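Local coordinates for protein 2-dehydro-3-deoxy-D-arabinonate dehydratase (PDB 2Q18) that catalyses the magnesium- or calcium-dependent dehydration of 2-dehydro-3-deoxy-D-arabinonate to 2,5-dioxopentanoate, a step in pentose oxidation to 2-oxoglutarate, at residues F116-P121 against G186-G191; P142-A147 against T254-V259; S205-L210 against S223-K228. All blocks are in the same frame, centred on the assembly; numbering follows the deposited sequence.

Contact 1: residues F116-P121 against G186-G191; sequences FFKATP and GCCAFG
Lys118 reaches over from the end of strand 114-119 and sets its amine against the backbone of Cys187. NZ donates a hydrogen bond to Cys187 O at 2.8 Å. The donor stands above the carbonyl plane, 43° out of it. The chain leaves the backbone with CG anti to N (chi1 172°) and bends at CD (chi2 60°). Beyond that bend it runs extended to the amine.

The tight part of the contact is this polar end. Lys118 CE comes to 3.1 Å from Cys187 O, so the last methylene and the amine both lie against one carbonyl. The same CE also rests 3.9 Å from Cys188 CB.

The packing around Ala119 is looser. Its CB points at the other segment and meets two cysteines, Cys187 SG at 4.0 Å and Cys188 CB at 4.1 Å. Cys187 SG also lies 3.7 Å from Lys118 O. The two segments bury little surface against each other, about 180 Å² in all. Neither side of the contact faces solvent, since all four touching residues are buried. Cys124 of strand 124-125 packs on both Ala119 and Cys188.

Lys118 and Ala119 both face Val76 in a classic beta bulge, where strand 114-119 pairs with strand 76-80. Two adjacent residues thus take the place of one opposite Val76.

The amine has further partners beside Cys187 O. It bonds to Lys182 O and forms a salt bridge with Asp164, a magnesium ligand. Together the three partners hold NZ in place. The bonds are consistent with a second-shell role: Lys118 would steady the metal ligand Asp164 and link it to the backbone of Lys182, which binds substrate.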
ATOM      1  N   PHE A 116      -5.364  28.572  17.895  1.00 27.94           N
ATOM      2  CA  PHE A 116      -5.865  27.340  18.511  1.00 26.91           C
ATOM      3  C   PHE A 116      -5.992  26.205  17.496  1.00 25.71           C
ATOM      4  O   PHE A 116      -6.133  26.451  16.302  1.00 26.76           O
ATOM      5  CB  PHE A 116      -7.202  27.585  19.236  1.00 27.16           C
ATOM      6  CG  PHE A 116      -8.297  28.124  18.343  1.00 28.38           C
ATOM      7  CD1 PHE A 116      -9.164  27.256  17.679  1.00 28.25           C
ATOM      8  CD2 PHE A 116      -8.466  29.497  18.178  1.00 28.65           C
ATOM      9  CE1 PHE A 116     -10.176  27.749  16.851  1.00 28.36           C
ATOM     10  CE2 PHE A 116      -9.477  30.002  17.350  1.00 30.88           C
ATOM     11  CZ  PHE A 116     -10.332  29.126  16.687  1.00 27.51           C
ATOM     12  N   PHE A 117      -5.929  24.967  17.975  1.00 25.02           N
ATOM     13  CA  PHE A 117      -6.180  23.805  17.129  1.00 24.30           C
ATOM     14  C   PHE A 117      -7.692  23.636  16.978  1.00 24.38           C
ATOM     15  O   PHE A 117      -8.421  23.619  17.973  1.00 23.86           O
ATOM     16  CB  PHE A 117      -5.560  22.541  17.739  1.00 23.62           C
ATOM     17  CG  PHE A 117      -5.668  21.320  16.855  1.00 23.01           C
ATOM     18  CD1 PHE A 117      -6.690  20.391  17.047  1.00 23.28           C
ATOM     19  CD2 PHE A 117      -4.748  21.099  15.833  1.00 23.69           C
ATOM     20  CE1 PHE A 117      -6.796  19.256  16.231  1.00 24.40           C
ATOM     21  CE2 PHE A 117      -4.844  19.974  15.011  1.00 25.41           C
ATOM     22  CZ  PHE A 117      -5.871  19.051  15.211  1.00 24.71           C
ATOM     23  N   LYS A 118      -8.150  23.498  15.738  1.00 24.56           N
ATOM     24  CA  LYS A 118      -9.584  23.464  15.445  1.00 24.05           C
ATOM     25  C   LYS A 118     -10.117  22.066  15.130  1.00 23.93           C
ATOM     26  O   LYS A 118     -11.103  21.631  15.730  1.00 25.00           O
ATOM     27  CB  LYS A 118      -9.925  24.449  14.316  1.00 23.58           C
ATOM     28  CG  LYS A 118     -11.372  24.373  13.794  1.00 24.67           C
ATOM     29  CD  LYS A 118     -12.404  24.651  14.891  1.00 22.60           C
ATOM     30  CE  LYS A 118     -13.815  24.376  14.387  1.00 25.21           C
ATOM     31  NZ  LYS A 118     -14.846  24.629  15.449  1.00 21.83           N
ATOM     32  N   ALA A 119      -9.480  21.367  14.192  1.00 22.68           N
ATOM     33  CA  ALA A 119      -9.990  20.077  13.758  1.00 23.46           C
ATOM     34  C   ALA A 119      -8.953  19.177  13.105  1.00 23.39           C
ATOM     35  O   ALA A 119      -7.955  19.640  12.550  1.00 22.59           O
ATOM     36  CB  ALA A 119     -11.195  20.276  12.798  1.00 23.43           C
ATOM     37  N   THR A 120      -9.215  17.878  13.199  1.00 24.04           N
ATOM     38  CA  THR A 120      -8.597  16.871  12.348  1.00 23.95           C
ATOM     39  C   THR A 120      -9.512  16.726  11.120  1.00 25.16           C
ATOM     40  O   THR A 120     -10.666  17.170  11.171  1.00 24.73           O
ATOM     41  CB  THR A 120      -8.497  15.533  13.098  1.00 24.77           C
ATOM     42  OG1 THR A 120      -9.783  15.207  13.654  1.00 22.55           O
ATOM     43  CG2 THR A 120      -7.457  15.628  14.225  1.00 21.04           C
ATOM     44  N   PRO A 121      -9.011  16.127  10.014  1.00 24.62           N
ATOM     45  CA  PRO A 121      -9.828  16.021   8.795  1.00 24.98           C
ATOM     46  C   PRO A 121     -11.182  15.305   8.981  1.00 25.52           C
ATOM     47  O   PRO A 121     -12.167  15.687   8.344  1.00 26.20           O
ATOM     48  CB  PRO A 121      -8.924  15.248   7.812  1.00 25.29           C
ATOM     49  CG  PRO A 121      -7.850  14.621   8.657  1.00 24.72           C
ATOM     50  CD  PRO A 121      -7.668  15.544   9.824  1.00 24.67           C
ATOM     51  N   GLY A 186     -18.107  17.236  13.338  1.00 24.48           N
ATOM     52  CA  GLY A 186     -18.882  18.249  12.625  1.00 24.16           C
ATOM     53  C   GLY A 186     -18.700  19.673  13.123  1.00 24.20           C
ATOM     54  O   GLY A 186     -19.561  20.527  12.889  1.00 23.37           O
ATOM     55  N   CYS A 187     -17.574  19.943  13.788  1.00 23.84           N
ATOM     56  CA  CYS A 187     -17.302  21.268  14.365  1.00 22.85           C
ATOM     57  C   CYS A 187     -16.830  22.272  13.320  1.00 22.84           C
ATOM     58  O   CYS A 187     -16.659  23.462  13.612  1.00 22.13           O
ATOM     59  CB  CYS A 187     -16.244  21.157  15.459  1.00 23.81           C
ATOM     60  SG  CYS A 187     -14.588  20.692  14.838  1.00 22.06           S
ATOM     61  N   CYS A 188     -16.626  21.791  12.100  1.00 23.58           N
ATOM     62  CA  CYS A 188     -15.904  22.551  11.101  1.00 23.36           C
ATOM     63  C   CYS A 188     -16.378  22.212   9.688  1.00 23.18           C
ATOM     64  O   CYS A 188     -16.532  21.037   9.355  1.00 23.40           O
ATOM     65  CB  CYS A 188     -14.411  22.212  11.244  1.00 24.64           C
ATOM     66  SG  CYS A 188     -13.362  23.123  10.181  1.00 29.36           S
ATOM     67  N   ALA A 189     -16.596  23.237   8.860  1.00 22.94           N
ATOM     68  CA  ALA A 189     -16.970  23.039   7.458  1.00 22.87           C
ATOM     69  C   ALA A 189     -16.186  23.961   6.546  1.00 22.56           C
ATOM     70  O   ALA A 189     -15.896  25.095   6.918  1.00 23.70           O
ATOM     71  CB  ALA A 189     -18.461  23.268   7.259  1.00 22.89           C
ATOM     72  N   PHE A 190     -15.852  23.489   5.346  1.00 22.27           N
ATOM     73  CA  PHE A 190     -15.134  24.335   4.392  1.00 22.34           C
ATOM     74  C   PHE A 190     -15.372  23.969   2.934  1.00 22.27           C
ATOM     75  O   PHE A 190     -15.736  22.842   2.611  1.00 22.38           O
ATOM     76  CB  PHE A 190     -13.623  24.401   4.711  1.00 22.12           C
ATOM     77  CG  PHE A 190     -12.869  23.132   4.405  1.00 22.62           C
ATOM     78  CD1 PHE A 190     -12.180  22.992   3.202  1.00 21.98           C
ATOM     79  CD2 PHE A 190     -12.830  22.093   5.327  1.00 20.66           C
ATOM     80  CE1 PHE A 190     -11.471  21.817   2.916  1.00 21.54           C
ATOM     81  CE2 PHE A 190     -12.128  20.916   5.047  1.00 23.02           C
ATOM     82  CZ  PHE A 190     -11.452  20.782   3.840  1.00 21.83           C
ATOM     83  N   GLY A 191     -15.139  24.944   2.061  1.00 23.32           N
ATOM     84  CA  GLY A 191     -15.370  24.793   0.636  1.00 24.31           C
ATOM     85  C   GLY A 191     -16.233  25.927   0.106  1.00 25.31           C
ATOM     86  O   GLY A 191     -16.217  27.027   0.666  1.00 25.85           O
TER

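Contact 2: residues P142-A147 against T254-V259; sequences PEPELA and TGTAIV
Thr256 turns OG1 anti to its backbone N (chi1 -165°), and this carries the hydroxyl to Pro144 O, to which it donates at 2.8 Å. Glu145 turns CG beside its own N (chi1 -38°) and runs extended from there, with its carboxylate beside Gly255.

Gly255 N donates to Glu145 OE2 at 3.0 Å. It meets the oxygen from above the carboxylate plane, 70° out of it. Thr253 OG1 also bonds to OE2. Leu146 O is gripped twice by Thr254. Thr254 N donates to Leu146 O at 3.0 Å, while Thr254 OG1 comes in to the same oxygen at 2.6 Å, tilted from the carbonyl plane. Thr256 OG1 also accepts from Ile258 N, which makes an ST turn.

Apolar contacts fill in between. Thr256 CG2 lies 3.7 Å from Glu143 CB, the two side chains crossing at about a right angle. Pro144 CG packs on Ile258 CB at 3.7 Å. Three waters bridge the two segments: one joins Pro142 O to Ile258 O, another Pro144 O to Ala257 N, and a third Leu146 N to Gly255 O and Thr254 OG1.

Glu143 OE2 forms a salt bridge with Lys182. Glu143 and Glu145 bind magnesium together with Asp164, and Thr256 binds substrate. This is the acidic metal site of the FAH fold, with a substrate-binding loop laid against its strand.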
ATOM      1  N   PRO A 142     -22.368  29.703  14.145  1.00 29.20           N
ATOM      2  CA  PRO A 142     -21.384  29.564  13.088  1.00 29.17           C
ATOM      3  C   PRO A 142     -20.480  30.791  13.095  1.00 29.53           C
ATOM      4  O   PRO A 142     -20.930  31.891  13.432  1.00 29.92           O
ATOM      5  CB  PRO A 142     -22.233  29.540  11.815  1.00 29.37           C
ATOM      6  CG  PRO A 142     -23.456  30.346  12.163  1.00 29.17           C
ATOM      7  CD  PRO A 142     -23.686  30.136  13.636  1.00 29.21           C
ATOM      8  N   GLU A 143     -19.214  30.597  12.754  1.00 28.73           N
ATOM      9  CA  GLU A 143     -18.293  31.712  12.615  1.00 28.66           C
ATOM     10  C   GLU A 143     -17.733  31.709  11.195  1.00 28.45           C
ATOM     11  O   GLU A 143     -16.890  30.873  10.857  1.00 28.51           O
ATOM     12  CB  GLU A 143     -17.200  31.660  13.691  1.00 28.15           C
ATOM     13  CG  GLU A 143     -17.763  31.644  15.121  1.00 28.56           C
ATOM     14  CD  GLU A 143     -16.701  31.750  16.215  1.00 30.70           C
ATOM     15  OE1 GLU A 143     -17.090  31.917  17.392  1.00 30.93           O
ATOM     16  OE2 GLU A 143     -15.487  31.663  15.912  1.00 32.14           O
ATOM     17  N   PRO A 144     -18.256  32.611  10.340  1.00 28.44           N
ATOM     18  CA  PRO A 144     -17.903  32.724   8.926  1.00 28.30           C
ATOM     19  C   PRO A 144     -16.547  33.387   8.723  1.00 28.20           C
ATOM     20  O   PRO A 144     -16.333  34.519   9.168  1.00 27.88           O
ATOM     21  CB  PRO A 144     -19.014  33.613   8.365  1.00 28.31           C
ATOM     22  CG  PRO A 144     -19.409  34.471   9.514  1.00 27.25           C
ATOM     23  CD  PRO A 144     -19.282  33.600  10.727  1.00 28.21           C
ATOM     24  N   GLU A 145     -15.642  32.687   8.043  1.00 27.76           N
ATOM     25  CA  GLU A 145     -14.250  33.126   7.972  1.00 27.69           C
ATOM     26  C   GLU A 145     -13.607  32.832   6.628  1.00 27.11           C
ATOM     27  O   GLU A 145     -13.953  31.860   5.957  1.00 27.38           O
ATOM     28  CB  GLU A 145     -13.421  32.464   9.082  1.00 26.76           C
ATOM     29  CG  GLU A 145     -14.148  32.312  10.416  1.00 26.93           C
ATOM     30  CD  GLU A 145     -13.229  32.031  11.591  1.00 29.36           C
ATOM     31  OE1 GLU A 145     -13.684  32.221  12.739  1.00 30.05           O
ATOM     32  OE2 GLU A 145     -12.062  31.629  11.382  1.00 26.07           O
ATOM     33  N   LEU A 146     -12.678  33.696   6.238  1.00 27.03           N
ATOM     34  CA  LEU A 146     -11.735  33.377   5.180  1.00 26.45           C
ATOM     35  C   LEU A 146     -10.694  32.429   5.779  1.00 26.11           C
ATOM     36  O   LEU A 146     -10.206  32.655   6.887  1.00 26.27           O
ATOM     37  CB  LEU A 146     -11.061  34.650   4.653  1.00 26.29           C
ATOM     38  CG  LEU A 146     -10.091  34.491   3.476  1.00 27.88           C
ATOM     39  CD1 LEU A 146     -10.846  34.096   2.207  1.00 26.09           C
ATOM     40  CD2 LEU A 146      -9.293  35.768   3.248  1.00 26.88           C
ATOM     41  N   ALA A 147     -10.380  31.362   5.053  1.00 25.89           N
ATOM     42  CA  ALA A 147      -9.364  30.414   5.488  1.00 25.63           C
ATOM     43  C   ALA A 147      -8.320  30.235   4.394  1.00 25.67           C
ATOM     44  O   ALA A 147      -8.622  30.399   3.212  1.00 25.95           O
ATOM     45  CB  ALA A 147      -9.996  29.080   5.853  1.00 24.69           C
ATOM     46  N   THR A 254      -9.065  32.386   9.641  1.00 30.05           N
ATOM     47  CA  THR A 254      -8.481  33.669  10.048  1.00 30.26           C
ATOM     48  C   THR A 254      -9.311  34.565  10.984  1.00 30.86           C
ATOM     49  O   THR A 254      -9.048  35.770  11.090  1.00 30.87           O
ATOM     50  CB  THR A 254      -8.025  34.474   8.815  1.00 30.53           C
ATOM     51  OG1 THR A 254      -9.160  34.795   8.006  1.00 31.95           O
ATOM     52  CG2 THR A 254      -7.024  33.662   7.983  1.00 30.00           C
ATOM     53  N   GLY A 255     -10.286  33.980  11.679  1.00 30.49           N
ATOM     54  CA  GLY A 255     -11.148  34.732  12.601  1.00 31.40           C
ATOM     55  C   GLY A 255     -12.427  35.241  11.953  1.00 32.43           C
ATOM     56  O   GLY A 255     -12.577  35.186  10.730  1.00 31.89           O
ATOM     57  N   THR A 256     -13.357  35.732  12.773  1.00 33.33           N
ATOM     58  CA  THR A 256     -14.630  36.253  12.258  1.00 34.12           C
ATOM     59  C   THR A 256     -14.995  37.631  12.814  1.00 34.36           C
ATOM     60  O   THR A 256     -14.576  38.001  13.914  1.00 33.81           O
ATOM     61  CB  THR A 256     -15.809  35.269  12.503  1.00 33.97           C
ATOM     62  OG1 THR A 256     -16.920  35.647  11.684  1.00 35.18           O
ATOM     63  CG2 THR A 256     -16.246  35.265  13.970  1.00 33.43           C
ATOM     64  N   ALA A 257     -15.772  38.380  12.036  1.00 35.12           N
ATOM     65  CA  ALA A 257     -16.362  39.638  12.499  1.00 35.91           C
ATOM     66  C   ALA A 257     -17.893  39.605  12.473  1.00 36.31           C
ATOM     67  O   ALA A 257     -18.539  40.594  12.826  1.00 37.28           O
ATOM     68  CB  ALA A 257     -15.846  40.801  11.676  1.00 35.99           C
ATOM     69  N   ILE A 258     -18.470  38.481  12.045  1.00 35.29           N
ATOM     70  CA  ILE A 258     -19.927  38.318  12.044  1.00 34.43           C
ATOM     71  C   ILE A 258     -20.350  37.433  13.211  1.00 34.94           C
ATOM     72  O   ILE A 258     -20.088  36.222  13.231  1.00 34.50           O
ATOM     73  CB  ILE A 258     -20.469  37.770  10.695  1.00 34.37           C
ATOM     74  CG1 ILE A 258     -20.018  38.660   9.536  1.00 32.15           C
ATOM     75  CG2 ILE A 258     -22.003  37.674  10.728  1.00 34.45           C
ATOM     76  CD1 ILE A 258     -20.073  37.994   8.170  1.00 30.64           C
ATOM     77  N   VAL A 259     -20.992  38.059  14.194  1.00 34.64           N
ATOM     78  CA  VAL A 259     -21.364  37.390  15.430  1.00 35.21           C
ATOM     79  C   VAL A 259     -22.856  37.607  15.715  1.00 36.60           C
ATOM     80  O   VAL A 259     -23.247  38.673  16.199  1.00 36.53           O
ATOM     81  CB  VAL A 259     -20.513  37.896  16.637  1.00 35.21           C
ATOM     82  CG1 VAL A 259     -20.846  37.118  17.899  1.00 34.26           C
ATOM     83  CG2 VAL A 259     -19.014  37.803  16.337  1.00 35.18           C
TER
HETATM   84  O   HOH W   1     -20.230  34.128  14.899  1.00 33.32           O
HETATM   85  O   HOH W   2     -15.880  37.359   9.155  1.00 33.31           O
HETATM   86  O   HOH W   3     -11.778  35.812   8.384  1.00 30.55           O

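Contact 3: residues S205-L210 against S223-K228; sequences SLDITL and SVNTNK
Ile208 and Val224 exchange two backbone hydrogen bonds, Ile208 N to Val224 O at 2.8 Å and Val224 N to Ile208 O at 2.9 Å. Next to them, Thr226 N donates to Leu206 O at 2.8 Å. Thr226 OG1 returns the link by accepting from Leu206 N at 2.8 Å. In Thr226 this atom sits between the backbone N and the carbonyl carbon (chi1 54°), and it also bonds to Pro203 O. Ile208 CD1 touches Thr226 CG2 at 3.8 Å.

On the face opposite Ile208 and Val224, Asn225 ND2 donates to Asp207 OD1 at 3.1 Å. The amide and carboxylate planes stand 86° apart, and ND2 meets the oxygen from above the carboxylate plane.

These pairs belong to the antiparallel beta hairpin of strands 207-214 and 217-225. Asp207 with Asn225 and Thr209 with Ser223 are two of its non-hydrogen-bonded pairs. Beyond Asn225 a 3-10 segment opens with an Asx turn, Asn225 OD1 accepting from Asn227 N.

Two waters link side chains here: one joins Ser205 OG to Asn225 ND2, the other to Asn227 ND2. Farther out, Ser277 bonds to Asp207 N, and Ile276 packs on Leu206 and Ile208. Pro144 covers Ile208, and Ile258 covers Val224.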
ATOM      1  N   SER A 205      -9.846  42.580   0.697  1.00 40.14           N
ATOM      2  CA  SER A 205     -10.960  43.281   0.068  1.00 39.98           C
ATOM      3  C   SER A 205     -11.994  42.279  -0.456  1.00 38.81           C
ATOM      4  O   SER A 205     -12.241  42.193  -1.659  1.00 39.38           O
ATOM      5  CB  SER A 205     -10.463  44.197  -1.053  1.00 39.83           C
ATOM      6  OG  SER A 205     -11.500  45.064  -1.471  1.00 42.13           O
ATOM      7  N   LEU A 206     -12.588  41.525   0.463  1.00 37.73           N
ATOM      8  CA  LEU A 206     -13.579  40.504   0.124  1.00 36.60           C
ATOM      9  C   LEU A 206     -14.783  40.615   1.046  1.00 35.95           C
ATOM     10  O   LEU A 206     -14.630  40.826   2.251  1.00 35.26           O
ATOM     11  CB  LEU A 206     -12.980  39.094   0.248  1.00 36.23           C
ATOM     12  CG  LEU A 206     -11.693  38.699  -0.490  1.00 34.73           C
ATOM     13  CD1 LEU A 206     -11.189  37.356   0.033  1.00 33.43           C
ATOM     14  CD2 LEU A 206     -11.887  38.652  -2.003  1.00 33.28           C
ATOM     15  N   ASP A 207     -15.976  40.458   0.480  1.00 35.62           N
ATOM     16  CA  ASP A 207     -17.203  40.472   1.272  1.00 35.85           C
ATOM     17  C   ASP A 207     -17.531  39.081   1.798  1.00 34.34           C
ATOM     18  O   ASP A 207     -17.528  38.108   1.044  1.00 34.14           O
ATOM     19  CB  ASP A 207     -18.374  41.024   0.454  1.00 37.07           C
ATOM     20  CG  ASP A 207     -18.230  42.509   0.159  1.00 42.56           C
ATOM     21  OD1 ASP A 207     -18.142  43.307   1.124  1.00 47.72           O
ATOM     22  OD2 ASP A 207     -18.204  42.878  -1.038  1.00 46.72           O
ATOM     23  N   ILE A 208     -17.801  39.000   3.096  1.00 33.19           N
ATOM     24  CA  ILE A 208     -18.242  37.765   3.735  1.00 32.43           C
ATOM     25  C   ILE A 208     -19.676  37.970   4.207  1.00 32.87           C
ATOM     26  O   ILE A 208     -19.959  38.928   4.927  1.00 32.77           O
ATOM     27  CB  ILE A 208     -17.341  37.372   4.937  1.00 32.46           C
ATOM     28  CG1 ILE A 208     -15.871  37.261   4.504  1.00 32.06           C
ATOM     29  CG2 ILE A 208     -17.840  36.071   5.593  1.00 30.81           C
ATOM     30  CD1 ILE A 208     -14.898  36.968   5.639  1.00 31.39           C
ATOM     31  N   THR A 209     -20.576  37.084   3.786  1.00 31.88           N
ATOM     32  CA  THR A 209     -21.979  37.166   4.187  1.00 31.56           C
ATOM     33  C   THR A 209     -22.412  35.861   4.834  1.00 31.06           C
ATOM     34  O   THR A 209     -22.219  34.788   4.260  1.00 31.70           O
ATOM     35  CB  THR A 209     -22.901  37.474   2.981  1.00 31.47           C
ATOM     36  OG1 THR A 209     -22.401  38.617   2.274  1.00 32.47           O
ATOM     37  CG2 THR A 209     -24.341  37.739   3.437  1.00 31.19           C
ATOM     38  N   LEU A 210     -22.980  35.964   6.034  1.00 30.07           N
ATOM     39  CA  LEU A 210     -23.577  34.827   6.724  1.00 30.01           C
ATOM     40  C   LEU A 210     -25.106  34.907   6.704  1.00 31.03           C
ATOM     41  O   LEU A 210     -25.686  35.968   6.963  1.00 30.15           O
ATOM     42  CB  LEU A 210     -23.089  34.749   8.177  1.00 29.83           C
ATOM     43  CG  LEU A 210     -23.817  33.802   9.145  1.00 29.15           C
ATOM     44  CD1 LEU A 210     -23.582  32.333   8.797  1.00 28.21           C
ATOM     45  CD2 LEU A 210     -23.426  34.073  10.591  1.00 29.38           C
ATOM     46  N   SER A 223     -23.066  40.784   7.242  1.00 37.41           N
ATOM     47  CA  SER A 223     -21.899  40.797   6.379  1.00 38.54           C
ATOM     48  C   SER A 223     -20.775  41.668   6.938  1.00 38.43           C
ATOM     49  O   SER A 223     -21.010  42.563   7.754  1.00 38.14           O
ATOM     50  CB  SER A 223     -22.276  41.246   4.965  1.00 38.70           C
ATOM     51  OG  SER A 223     -22.657  42.609   4.956  1.00 44.99           O
ATOM     52  N   VAL A 224     -19.555  41.376   6.497  1.00 37.97           N
ATOM     53  CA  VAL A 224     -18.378  42.173   6.815  1.00 37.62           C
ATOM     54  C   VAL A 224     -17.386  42.040   5.660  1.00 37.83           C
ATOM     55  O   VAL A 224     -17.367  41.019   4.959  1.00 37.87           O
ATOM     56  CB  VAL A 224     -17.738  41.753   8.174  1.00 37.92           C
ATOM     57  CG1 VAL A 224     -17.013  40.399   8.061  1.00 38.89           C
ATOM     58  CG2 VAL A 224     -16.795  42.835   8.693  1.00 37.28           C
ATOM     59  N   ASN A 225     -16.591  43.083   5.444  1.00 37.29           N
ATOM     60  CA  ASN A 225     -15.522  43.029   4.459  1.00 37.53           C
ATOM     61  C   ASN A 225     -14.201  42.720   5.154  1.00 37.62           C
ATOM     62  O   ASN A 225     -13.983  43.144   6.291  1.00 37.48           O
ATOM     63  CB  ASN A 225     -15.434  44.339   3.673  1.00 37.39           C
ATOM     64  CG  ASN A 225     -14.558  44.224   2.439  1.00 38.57           C
ATOM     65  OD1 ASN A 225     -13.329  44.190   2.534  1.00 41.62           O
ATOM     66  ND2 ASN A 225     -15.186  44.170   1.271  1.00 37.70           N
ATOM     67  N   THR A 226     -13.330  41.979   4.472  1.00 37.69           N
ATOM     68  CA  THR A 226     -12.028  41.604   5.035  1.00 37.46           C
ATOM     69  C   THR A 226     -11.073  42.794   5.202  1.00 38.65           C
ATOM     70  O   THR A 226      -9.988  42.643   5.779  1.00 38.77           O
ATOM     71  CB  THR A 226     -11.329  40.489   4.219  1.00 36.97           C
ATOM     72  OG1 THR A 226     -11.238  40.878   2.844  1.00 35.12           O
ATOM     73  CG2 THR A 226     -12.088  39.168   4.330  1.00 35.86           C
ATOM     74  N   ASN A 227     -11.474  43.970   4.710  1.00 38.84           N
ATOM     75  CA  ASN A 227     -10.724  45.204   4.980  1.00 39.21           C
ATOM     76  C   ASN A 227     -10.821  45.635   6.444  1.00 39.05           C
ATOM     77  O   ASN A 227     -10.126  46.552   6.878  1.00 39.74           O
ATOM     78  CB  ASN A 227     -11.107  46.346   4.016  1.00 39.17           C
ATOM     79  CG  ASN A 227     -12.565  46.785   4.145  1.00 39.54           C
ATOM     80  OD1 ASN A 227     -13.142  46.792   5.231  1.00 38.91           O
ATOM     81  ND2 ASN A 227     -13.156  47.177   3.021  1.00 40.48           N
ATOM     82  N   LYS A 228     -11.681  44.950   7.196  1.00 39.19           N
ATOM     83  CA  LYS A 228     -11.823  45.174   8.632  1.00 39.70           C
ATOM     84  C   LYS A 228     -10.915  44.261   9.459  1.00 39.32           C
ATOM     85  O   LYS A 228     -10.859  44.387  10.686  1.00 39.08           O
ATOM     86  CB  LYS A 228     -13.286  44.994   9.059  1.00 40.11           C
ATOM     87  CG  LYS A 228     -14.271  45.894   8.312  1.00 42.99           C
ATOM     88  CD  LYS A 228     -14.306  47.317   8.873  1.00 47.05           C
ATOM     89  CE  LYS A 228     -14.607  48.352   7.782  1.00 50.72           C
ATOM     90  NZ  LYS A 228     -15.606  47.909   6.752  1.00 51.25           N
TER
HETATM   91  O   HOH W   4     -14.557  44.452  -1.582  1.00 51.49           O
HETATM   92  O   HOH W   5     -11.947  47.083   0.226  1.00 51.59           O
HETATM   93  O   HOH W   6     -19.655  43.561   3.573  1.00 59.44           O

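The segments of contacts 1 and 2 alternate along the chain, while contact 3 is nested inside the loop that contact 2 closes. Contacts 1 and 2 have centres about 13 Å apart and do not touch. Strand 156-167, which carries Asp164, pairs with both 140-150 and 188-195 and so lies between them. Contacts 2 and 3 have centres about 9 Å apart and do touch: Ile258 CD1 lies 3.4 Å from Ile208 O, and Ala257 packs on Val224. Contacts 1 and 3 are about 21 Å apart, centre to centre. Contact 2 holds two metal ligands, Lys118 of contact 1 is salt-bridged to the third, and the hairpin of contact 3 packs against the substrate-binding loop 254-259.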